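Local coordinates for protein glycosyl hydrolase (Streptomyces cattleya, PDB 7LR8) that probably hydrolyses the beta-1,4 bond between mannose and N-acetylglucosamine of N-glycan cores, as a family 5 glycoside hydrolase, at residues L194-D199 with A222-V227; A200-D205 with A247-L252; P263-E268 with G300-C305. The protein carries 1 engineered substitution. All coordinates share one frame; numbering follows the deposited sequence.

Contact 1 of 3, residues L194-D199 with A222-V227; sequences LHAEYD and AVHSWV. With BMA (beta-D-mannopyranose), chain D; NAG (2-acetamido-2-deoxy-beta-D-glucopyranose), chain C.
At the seam between the fifth and sixth strands of a (beta/alpha)8 barrel, strand 194-196 meets strand 221-225, and Ala196 CB lies 3.7 Å from Ala222 CB. Leu194 CD1 touches the same Ala222 methyl from another direction, also at 3.7 Å. Further along, Ala196 CB touches the His224 imidazole at CE1 and NE2, 3.6 Å from NE2, a nitrogen whose hydrogen-bond partner is Gln267 of the next strand. No direct hydrogen bond joins the two segments. Waters take that place: one links His195 O to Ala222 N, a second Glu197 N to Ala222 O, and a third Glu197 O to His224 N. Toward the C-terminal ends two more waters both donate to His224 O; one also donates to Asp199 OD2 and accepts from Trp226 N, while the other accepts from Asp199 N. The oxygen of this last water stands 2.6 Å from O6 of the N-acetylglucosamine. Within 194-199, His195 ND1 donates in its ring plane to the anti lone pair of Glu197 OE1 (2.6 Å). The Trp226 indole, its CG anti to the carbonyl carbon (chi1 -72°), bonds through NE1 to Glu268 and presents one face to the mannose, whose O5 sits 3.3 Å above it toward the rim, while CD1 comes within 3.2 Å of C6 of the N-acetylglucosamine. An indole facing a sugar at the C-terminal mouth of the strands is typical of carbohydrate-binding sites in TIM-barrel glycosidases.

Contact 2 of 3, residues A200-D205 with A247-L252; sequences AAWYLD and AYLVEL
The phenol oxygen of Tyr203 meets two side chains of helix 240-253, lying 3.4 Å from Tyr248 CE2 and 3.5 Å from Leu249 CD2. Tyr203 CG is anti to its carbonyl carbon (chi1 -72°), and the ring reaches across from the short helix 200-203 to the longer one. The oxygen meets the Tyr248 ring at its edge, near the ring plane, and the two tyrosines cross obliquely. Tyr248 sends its own hydroxyl elsewhere, to Cys376 O, and its ring packs edge-to-face with Phe383 of helix 381-391. Leu249 CD2 also approaches Tyr203 CZ (3.9 Å) and, more loosely, Trp202 CD1 (4.4 Å), so this one methyl touches both aromatic residues. One turn on, Leu252 CD2 lies 4.2 Å from Trp202 CB and close to the edge of the Tyr203 ring. Toward the barrel, Trp202 and Leu249 both rest on Val223 of strand 221-225, which places the contact on the outer layer, where the segment following the fifth strand meets the helix that follows the sixth strand. With no hydrogen bond between the segments, the contact is an apolar one of tyrosine edges, Trp202 and leucine methyls.

Contact 3 of 3, residues P263-E268 with G300-C305; sequences PVWLQE and GVTWWC. With BMA (beta-D-mannopyranose), chain D.
Trp265 NE1 donates to Thr302 OG1 at 2.7 Å with an N-H...O angle of 161°, the oxygen lying almost in the indole plane. Trp265 CG is anti to its backbone N (chi1 -176°), and Gln267 CG covers the centre of one ring face. Thr302 OG1 is gripped a second time by His52 NE2. Between the parallel backbones, Thr302 N bonds to Leu266 O (2.9 Å), nearly along the C=O axis, and Val301 CA makes a CA-H...O contact with the same oxygen; the return bond from Leu266 N to Gly300 O is weak. On the face turned to helix 281-293, Leu266 CD2 lies beside Val301 CG1 at 4.1 Å, within the beta-alpha-beta unit of strand 264-269, helix 281-293 and strand 298-304. At the C-terminal mouth Glu268 and Trp304 run side by side, OE2 3.8 Å from CZ3. Glu268 OE2 also forms a salt bridge with Arg54, while OE1 stands 3.3 Å from C1 of the mannose. Trp304 has the mannose C3 3.8 Å above one face and Cys305 CB over the opposite face, beyond a cis peptide. An alanine at Trp304 would probably leave that side of the mannose without its platform and open a gap beside the Glu268 carboxylate. The approach of Glu268 OE1 to the anomeric carbon is consistent with the nucleophile of retaining GH5 enzymes, positioned by the Arg54 salt bridge and the indole beside it.

The three contacts adjoin on one side of the barrel. Contacts 1 and 3, with centres about 9 Å apart, are joined through neighbouring strands 221-225 (contact 1) and 264-269 (contact 3): Ser225 N probably bonds to Glu268 O (2.8 Å). Trp226 CZ2 packs 3.5 Å from Trp304 CB, and the two rings meet with planes about 75° apart, so both contacts line the same mannose site. The side chain of Glu268 is about 6 Å from that of the engineered Ala153. Contact 2 backs contact 1 from outside, its centre about 8 Å away, with Leu249 CD1 3.5 Å from His224 O. It lies behind strand 221-225, the Leu249 side chain about 8 Å from the N-acetylglucosamine.

Contact 1 of 3, residues L194-D199 with A222-V227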
# COMPACT_ATOMS: atom_id res chain seq x y z
N LEU B 194 2.36 -9.87 23.46
CA LEU B 194 1.43 -8.86 23.95
C LEU B 194 0.83 -8.14 22.75
O LEU B 194 1.20 -8.36 21.60
CB LEU B 194 2.14 -7.86 24.86
CG LEU B 194 3.23 -7.05 24.15
CD1 LEU B 194 3.22 -5.60 24.60
CD2 LEU B 194 4.63 -7.65 24.40
N HIS B 195 -0.09 -7.22 23.04
CA HIS B 195 -0.60 -6.29 22.05
C HIS B 195 -0.49 -4.90 22.65
O HIS B 195 -0.36 -4.74 23.87
CB HIS B 195 -2.05 -6.63 21.66
CG HIS B 195 -3.06 -6.36 22.73
ND1 HIS B 195 -3.87 -5.24 22.72
CD2 HIS B 195 -3.38 -7.05 23.85
CE1 HIS B 195 -4.65 -5.26 23.78
NE2 HIS B 195 -4.37 -6.35 24.48
N ALA B 196 -0.51 -3.88 21.78
CA ALA B 196 -0.16 -2.52 22.19
C ALA B 196 -1.09 -1.55 21.48
O ALA B 196 -0.96 -1.35 20.26
CB ALA B 196 1.30 -2.20 21.86
N GLU B 197 -2.00 -0.95 22.22
CA GLU B 197 -3.02 -0.08 21.64
C GLU B 197 -2.78 1.37 22.05
O GLU B 197 -2.34 1.64 23.18
CB GLU B 197 -4.42 -0.52 22.08
CG GLU B 197 -4.67 -2.05 21.95
CD GLU B 197 -4.32 -2.62 20.58
OE1 GLU B 197 -3.99 -3.82 20.50
OE2 GLU B 197 -4.39 -1.88 19.58
N TYR B 198 -3.04 2.30 21.13
CA TYR B 198 -2.86 3.71 21.45
C TYR B 198 -3.98 4.20 22.37
O TYR B 198 -4.97 3.50 22.61
CB TYR B 198 -2.74 4.55 20.18
CG TYR B 198 -4.01 5.19 19.65
CD1 TYR B 198 -4.93 4.46 18.90
CD2 TYR B 198 -4.27 6.54 19.87
CE1 TYR B 198 -6.08 5.05 18.40
CE2 TYR B 198 -5.41 7.14 19.37
CZ TYR B 198 -6.31 6.39 18.63
OH TYR B 198 -7.44 7.01 18.14
N ASP B 199 -3.82 5.42 22.91
CA ASP B 199 -4.55 5.81 24.12
C ASP B 199 -6.06 5.94 23.91
O ASP B 199 -6.77 6.14 24.90
CB ASP B 199 -3.96 7.10 24.73
CG ASP B 199 -4.04 8.32 23.81
OD1 ASP B 199 -4.96 8.40 22.96
OD2 ASP B 199 -3.17 9.21 23.96
N ALA B 222 0.73 -2.82 27.64
CA ALA B 222 1.55 -1.84 26.96
C ALA B 222 0.81 -0.51 26.90
O ALA B 222 -0.37 -0.47 26.53
CB ALA B 222 1.92 -2.30 25.55
N VAL B 223 1.48 0.57 27.30
CA VAL B 223 0.93 1.91 27.16
C VAL B 223 1.90 2.76 26.34
O VAL B 223 3.12 2.59 26.41
CB VAL B 223 0.65 2.58 28.53
CG1 VAL B 223 -0.47 1.84 29.26
CG2 VAL B 223 1.90 2.62 29.37
N HIS B 224 1.32 3.67 25.55
CA HIS B 224 2.07 4.60 24.71
C HIS B 224 1.68 6.01 25.12
O HIS B 224 0.51 6.40 24.95
CB HIS B 224 1.74 4.38 23.23
CG HIS B 224 2.06 3.01 22.71
ND1 HIS B 224 1.48 2.50 21.56
CD2 HIS B 224 2.91 2.05 23.16
CE1 HIS B 224 1.96 1.29 21.33
NE2 HIS B 224 2.82 0.99 22.28
N SER B 225 2.63 6.78 25.66
CA SER B 225 2.33 8.07 26.29
C SER B 225 2.74 9.23 25.38
O SER B 225 3.93 9.45 25.15
CB SER B 225 3.04 8.18 27.63
OG SER B 225 2.72 9.44 28.22
N TRP B 226 1.75 9.99 24.92
CA TRP B 226 1.98 11.05 23.94
C TRP B 226 1.21 12.29 24.36
O TRP B 226 -0.02 12.34 24.22
CB TRP B 226 1.57 10.59 22.54
CG TRP B 226 2.53 9.59 22.02
CD1 TRP B 226 2.35 8.24 21.93
CD2 TRP B 226 3.85 9.86 21.54
NE1 TRP B 226 3.47 7.65 21.40
CE2 TRP B 226 4.42 8.62 21.18
CE3 TRP B 226 4.61 11.02 21.42
CZ2 TRP B 226 5.71 8.52 20.66
CZ3 TRP B 226 5.90 10.92 20.91
CH2 TRP B 226 6.44 9.69 20.54
N VAL B 227 1.93 13.32 24.84
CA VAL B 227 1.28 14.49 25.43
C VAL B 227 0.73 15.46 24.40
O VAL B 227 0.17 16.50 24.79
CB VAL B 227 2.24 15.22 26.39
CG1 VAL B 227 2.62 14.29 27.54
CG2 VAL B 227 3.48 15.72 25.68
C1 BMA D . 2.69 6.71 17.84
C2 BMA D . 3.74 5.76 17.17
C3 BMA D . 4.07 6.30 15.79
C4 BMA D . 4.34 7.87 15.86
C5 BMA D . 4.42 8.37 17.33
C6 BMA D . 4.58 9.87 17.45
O2 BMA D . 3.26 4.44 17.05
O3 BMA D . 3.04 5.94 14.84
O4 BMA D . 5.56 8.12 15.21
O5 BMA D . 3.19 8.05 18.01
O6 BMA D . 3.41 10.47 16.84
C1 NAG C . -1.87 9.21 16.74
C2 NAG C . -0.97 9.13 15.51
C3 NAG C . -0.03 7.92 15.62
C4 NAG C . 0.70 7.91 16.96
C5 NAG C . -0.34 8.00 18.08
C6 NAG C . 0.23 8.04 19.48
C7 NAG C . -1.58 9.82 13.23
C8 NAG C . -2.53 9.60 12.08
N2 NAG C . -1.77 9.05 14.30
O1 NAG C . -2.62 10.39 16.67
O3 NAG C . 0.90 7.93 14.55
O4 NAG C . 1.46 6.70 17.04
O5 NAG C . -1.09 9.21 17.92
O6 NAG C . -0.82 7.97 20.44
O7 NAG C . -0.68 10.66 13.18
O HOH W 1 -1.62 -4.19 26.31
O HOH W 2 -2.40 -1.88 25.04
O HOH W 3 -1.52 3.68 25.00
O HOH W 4 -0.87 8.82 25.35
O HOH W 5 -1.12 6.44 22.52

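Contact 2 of 3, residues A200-D205 with A247-L252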
# COMPACT_ATOMS: atom_id res chain seq x y z
N ALA B 200 -6.58 5.81 22.68
CA ALA B 200 -8.02 5.67 22.52
C ALA B 200 -8.57 4.51 23.34
O ALA B 200 -9.72 4.54 23.79
CB ALA B 200 -8.38 5.45 21.05
N ALA B 201 -7.75 3.47 23.56
CA ALA B 201 -8.21 2.34 24.37
C ALA B 201 -8.54 2.76 25.80
O ALA B 201 -9.37 2.12 26.45
CB ALA B 201 -7.15 1.24 24.38
N TRP B 202 -7.92 3.83 26.31
CA TRP B 202 -8.21 4.33 27.65
C TRP B 202 -9.09 5.57 27.65
O TRP B 202 -9.73 5.84 28.67
CB TRP B 202 -6.91 4.66 28.40
CG TRP B 202 -5.86 3.61 28.21
CD1 TRP B 202 -4.87 3.59 27.26
CD2 TRP B 202 -5.71 2.40 28.96
NE1 TRP B 202 -4.11 2.46 27.39
CE2 TRP B 202 -4.60 1.71 28.42
CE3 TRP B 202 -6.39 1.85 30.03
CZ2 TRP B 202 -4.18 0.49 28.92
CZ3 TRP B 202 -5.97 0.63 30.53
CH2 TRP B 202 -4.87 -0.03 29.98
N TYR B 203 -9.14 6.32 26.55
CA TYR B 203 -9.67 7.68 26.57
C TYR B 203 -10.94 7.90 25.76
O TYR B 203 -11.64 8.88 26.02
CB TYR B 203 -8.60 8.65 26.06
CG TYR B 203 -7.42 8.91 26.98
CD1 TYR B 203 -7.37 8.39 28.27
CD2 TYR B 203 -6.37 9.70 26.55
CE1 TYR B 203 -6.27 8.66 29.11
CE2 TYR B 203 -5.29 9.98 27.36
CZ TYR B 203 -5.24 9.46 28.64
OH TYR B 203 -4.15 9.76 29.43
N LEU B 204 -11.24 7.04 24.78
CA LEU B 204 -12.30 7.28 23.80
C LEU B 204 -13.51 6.41 24.11
O LEU B 204 -13.45 5.19 23.99
CB LEU B 204 -11.80 6.98 22.39
CG LEU B 204 -11.41 8.08 21.41
CD1 LEU B 204 -11.53 7.56 19.99
CD2 LEU B 204 -12.27 9.32 21.61
N ASP B 205 -14.62 7.05 24.47
CA ASP B 205 -15.87 6.31 24.63
C ASP B 205 -16.21 5.61 23.33
O ASP B 205 -15.98 6.14 22.23
CB ASP B 205 -17.01 7.24 25.04
CG ASP B 205 -16.75 7.96 26.35
OD1 ASP B 205 -16.00 7.44 27.19
OD2 ASP B 205 -17.32 9.05 26.53
N ALA B 247 3.50 8.27 33.72
CA ALA B 247 3.24 7.60 34.99
C ALA B 247 1.74 7.42 35.21
O ALA B 247 1.31 6.41 35.78
CB ALA B 247 3.86 8.39 36.15
N TYR B 248 0.94 8.39 34.79
CA TYR B 248 -0.51 8.24 34.88
C TYR B 248 -1.00 7.02 34.10
O TYR B 248 -1.82 6.24 34.60
CB TYR B 248 -1.19 9.49 34.35
CG TYR B 248 -2.69 9.36 34.18
CD1 TYR B 248 -3.50 9.02 35.26
CD2 TYR B 248 -3.29 9.64 32.97
CE1 TYR B 248 -4.88 8.93 35.12
CE2 TYR B 248 -4.67 9.56 32.82
CZ TYR B 248 -5.45 9.21 33.90
OH TYR B 248 -6.82 9.14 33.75
N LEU B 249 -0.57 6.89 32.84
CA LEU B 249 -1.05 5.75 32.06
C LEU B 249 -0.62 4.44 32.70
O LEU B 249 -1.38 3.46 32.70
CB LEU B 249 -0.53 5.84 30.62
CG LEU B 249 -1.23 6.80 29.66
CD1 LEU B 249 -0.63 6.62 28.27
CD2 LEU B 249 -2.74 6.57 29.64
N VAL B 250 0.58 4.41 33.28
CA VAL B 250 1.07 3.21 33.95
C VAL B 250 0.13 2.83 35.10
O VAL B 250 -0.32 1.69 35.20
CB VAL B 250 2.51 3.42 34.45
CG1 VAL B 250 2.92 2.34 35.47
CG2 VAL B 250 3.48 3.45 33.27
N GLU B 251 -0.17 3.80 35.97
CA GLU B 251 -0.99 3.49 37.14
C GLU B 251 -2.45 3.29 36.76
O GLU B 251 -3.16 2.52 37.41
CB GLU B 251 -0.84 4.59 38.19
CG GLU B 251 0.55 4.64 38.80
CD GLU B 251 0.96 3.31 39.39
OE1 GLU B 251 0.15 2.74 40.17
OE2 GLU B 251 2.08 2.84 39.09
N LEU B 252 -2.92 3.98 35.71
CA LEU B 252 -4.29 3.79 35.25
C LEU B 252 -4.49 2.38 34.73
O LEU B 252 -5.50 1.73 35.03
CB LEU B 252 -4.63 4.81 34.16
CG LEU B 252 -6.01 4.73 33.52
CD1 LEU B 252 -7.08 4.99 34.56
CD2 LEU B 252 -6.13 5.72 32.37

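Contact 3 of 3, residues P263-E268 with G300-C305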
# COMPACT_ATOMS: atom_id res chain seq x y z
N PRO B 263 3.03 -6.65 35.06
CA PRO B 263 3.88 -5.53 34.65
C PRO B 263 3.18 -4.64 33.63
O PRO B 263 2.38 -5.11 32.81
CB PRO B 263 5.11 -6.21 34.03
CG PRO B 263 5.08 -7.63 34.58
CD PRO B 263 3.62 -7.95 34.69
N VAL B 264 3.50 -3.35 33.69
CA VAL B 264 3.05 -2.36 32.71
C VAL B 264 4.28 -1.87 31.95
O VAL B 264 5.23 -1.37 32.56
CB VAL B 264 2.30 -1.19 33.35
CG1 VAL B 264 1.77 -0.24 32.26
CG2 VAL B 264 1.16 -1.70 34.22
N TRP B 265 4.26 -2.02 30.62
CA TRP B 265 5.38 -1.63 29.77
C TRP B 265 5.07 -0.27 29.15
O TRP B 265 4.16 -0.14 28.33
CB TRP B 265 5.60 -2.70 28.70
CG TRP B 265 6.79 -2.48 27.79
CD1 TRP B 265 7.67 -1.42 27.80
CD2 TRP B 265 7.23 -3.34 26.73
NE1 TRP B 265 8.62 -1.58 26.82
CE2 TRP B 265 8.36 -2.75 26.14
CE3 TRP B 265 6.76 -4.56 26.22
CZ2 TRP B 265 9.05 -3.34 25.08
CZ3 TRP B 265 7.44 -5.14 25.17
CH2 TRP B 265 8.56 -4.53 24.60
N LEU B 266 5.82 0.76 29.55
CA LEU B 266 5.74 2.04 28.85
C LEU B 266 6.51 1.88 27.55
O LEU B 266 7.71 2.15 27.46
CB LEU B 266 6.31 3.16 29.72
CG LEU B 266 6.29 4.53 29.05
CD1 LEU B 266 4.86 4.99 28.79
CD2 LEU B 266 7.03 5.53 29.97
N GLN B 267 5.81 1.39 26.53
CA GLN B 267 6.44 0.94 25.30
C GLN B 267 6.67 2.07 24.30
O GLN B 267 7.44 1.88 23.35
CB GLN B 267 5.57 -0.15 24.66
CG GLN B 267 6.27 -0.99 23.64
CD GLN B 267 5.32 -1.94 22.95
OE1 GLN B 267 4.24 -1.52 22.51
NE2 GLN B 267 5.69 -3.21 22.85
N GLU B 268 6.02 3.21 24.50
CA GLU B 268 6.35 4.44 23.78
C GLU B 268 6.24 5.62 24.72
O GLU B 268 5.26 5.74 25.47
CB GLU B 268 5.43 4.72 22.59
CG GLU B 268 5.57 3.72 21.48
CD GLU B 268 4.56 3.96 20.37
OE1 GLU B 268 3.90 5.03 20.38
OE2 GLU B 268 4.44 3.07 19.51
N GLY B 300 9.38 -1.76 31.65
CA GLY B 300 10.46 -1.04 31.01
C GLY B 300 9.96 0.27 30.46
O GLY B 300 8.76 0.54 30.44
N VAL B 301 10.93 1.09 30.04
CA VAL B 301 10.70 2.38 29.39
C VAL B 301 11.35 2.33 28.03
O VAL B 301 12.56 2.08 27.92
CB VAL B 301 11.28 3.54 30.21
CG1 VAL B 301 11.08 4.86 29.46
CG2 VAL B 301 10.67 3.59 31.61
N THR B 302 10.57 2.56 26.97
CA THR B 302 11.06 2.44 25.61
C THR B 302 10.80 3.76 24.90
O THR B 302 9.65 4.08 24.59
CB THR B 302 10.41 1.25 24.90
OG1 THR B 302 10.50 0.08 25.75
CG2 THR B 302 11.12 0.96 23.59
N TRP B 303 11.86 4.54 24.69
CA TRP B 303 11.72 5.88 24.14
C TRP B 303 11.43 5.82 22.65
O TRP B 303 12.00 5.00 21.92
CB TRP B 303 13.00 6.70 24.39
CG TRP B 303 12.73 8.15 24.27
CD1 TRP B 303 12.81 8.92 23.14
CD2 TRP B 303 12.25 9.01 25.31
NE1 TRP B 303 12.44 10.22 23.43
CE2 TRP B 303 12.09 10.29 24.75
CE3 TRP B 303 11.95 8.83 26.67
CZ2 TRP B 303 11.64 11.37 25.50
CZ3 TRP B 303 11.50 9.91 27.40
CH2 TRP B 303 11.35 11.15 26.82
N TRP B 304 10.52 6.69 22.20
CA TRP B 304 10.29 6.91 20.77
C TRP B 304 10.96 8.23 20.42
O TRP B 304 10.47 9.29 20.82
CB TRP B 304 8.80 7.00 20.43
CG TRP B 304 8.61 7.07 18.94
CD1 TRP B 304 8.85 8.13 18.12
CD2 TRP B 304 8.18 5.99 18.09
NE1 TRP B 304 8.61 7.79 16.81
CE2 TRP B 304 8.19 6.48 16.77
CE3 TRP B 304 7.79 4.67 18.32
CZ2 TRP B 304 7.83 5.68 15.69
CZ3 TRP B 304 7.43 3.89 17.24
CH2 TRP B 304 7.45 4.39 15.95
N CYS B 305 12.04 8.18 19.64
CA CYS B 305 12.56 7.00 18.98
C CYS B 305 14.08 7.08 18.97
O CYS B 305 14.66 8.04 19.52
CB CYS B 305 12.02 6.90 17.55
SG CYS B 305 12.19 8.45 16.62
C1 BMA D . 2.69 6.71 17.84
C2 BMA D . 3.74 5.76 17.17
C3 BMA D . 4.07 6.30 15.79
C4 BMA D . 4.34 7.87 15.86
C5 BMA D . 4.42 8.37 17.33
C6 BMA D . 4.58 9.87 17.45
O2 BMA D . 3.26 4.44 17.05
O3 BMA D . 3.04 5.94 14.84
O4 BMA D . 5.56 8.12 15.21
O5 BMA D . 3.19 8.05 18.01
O6 BMA D . 3.41 10.47 16.84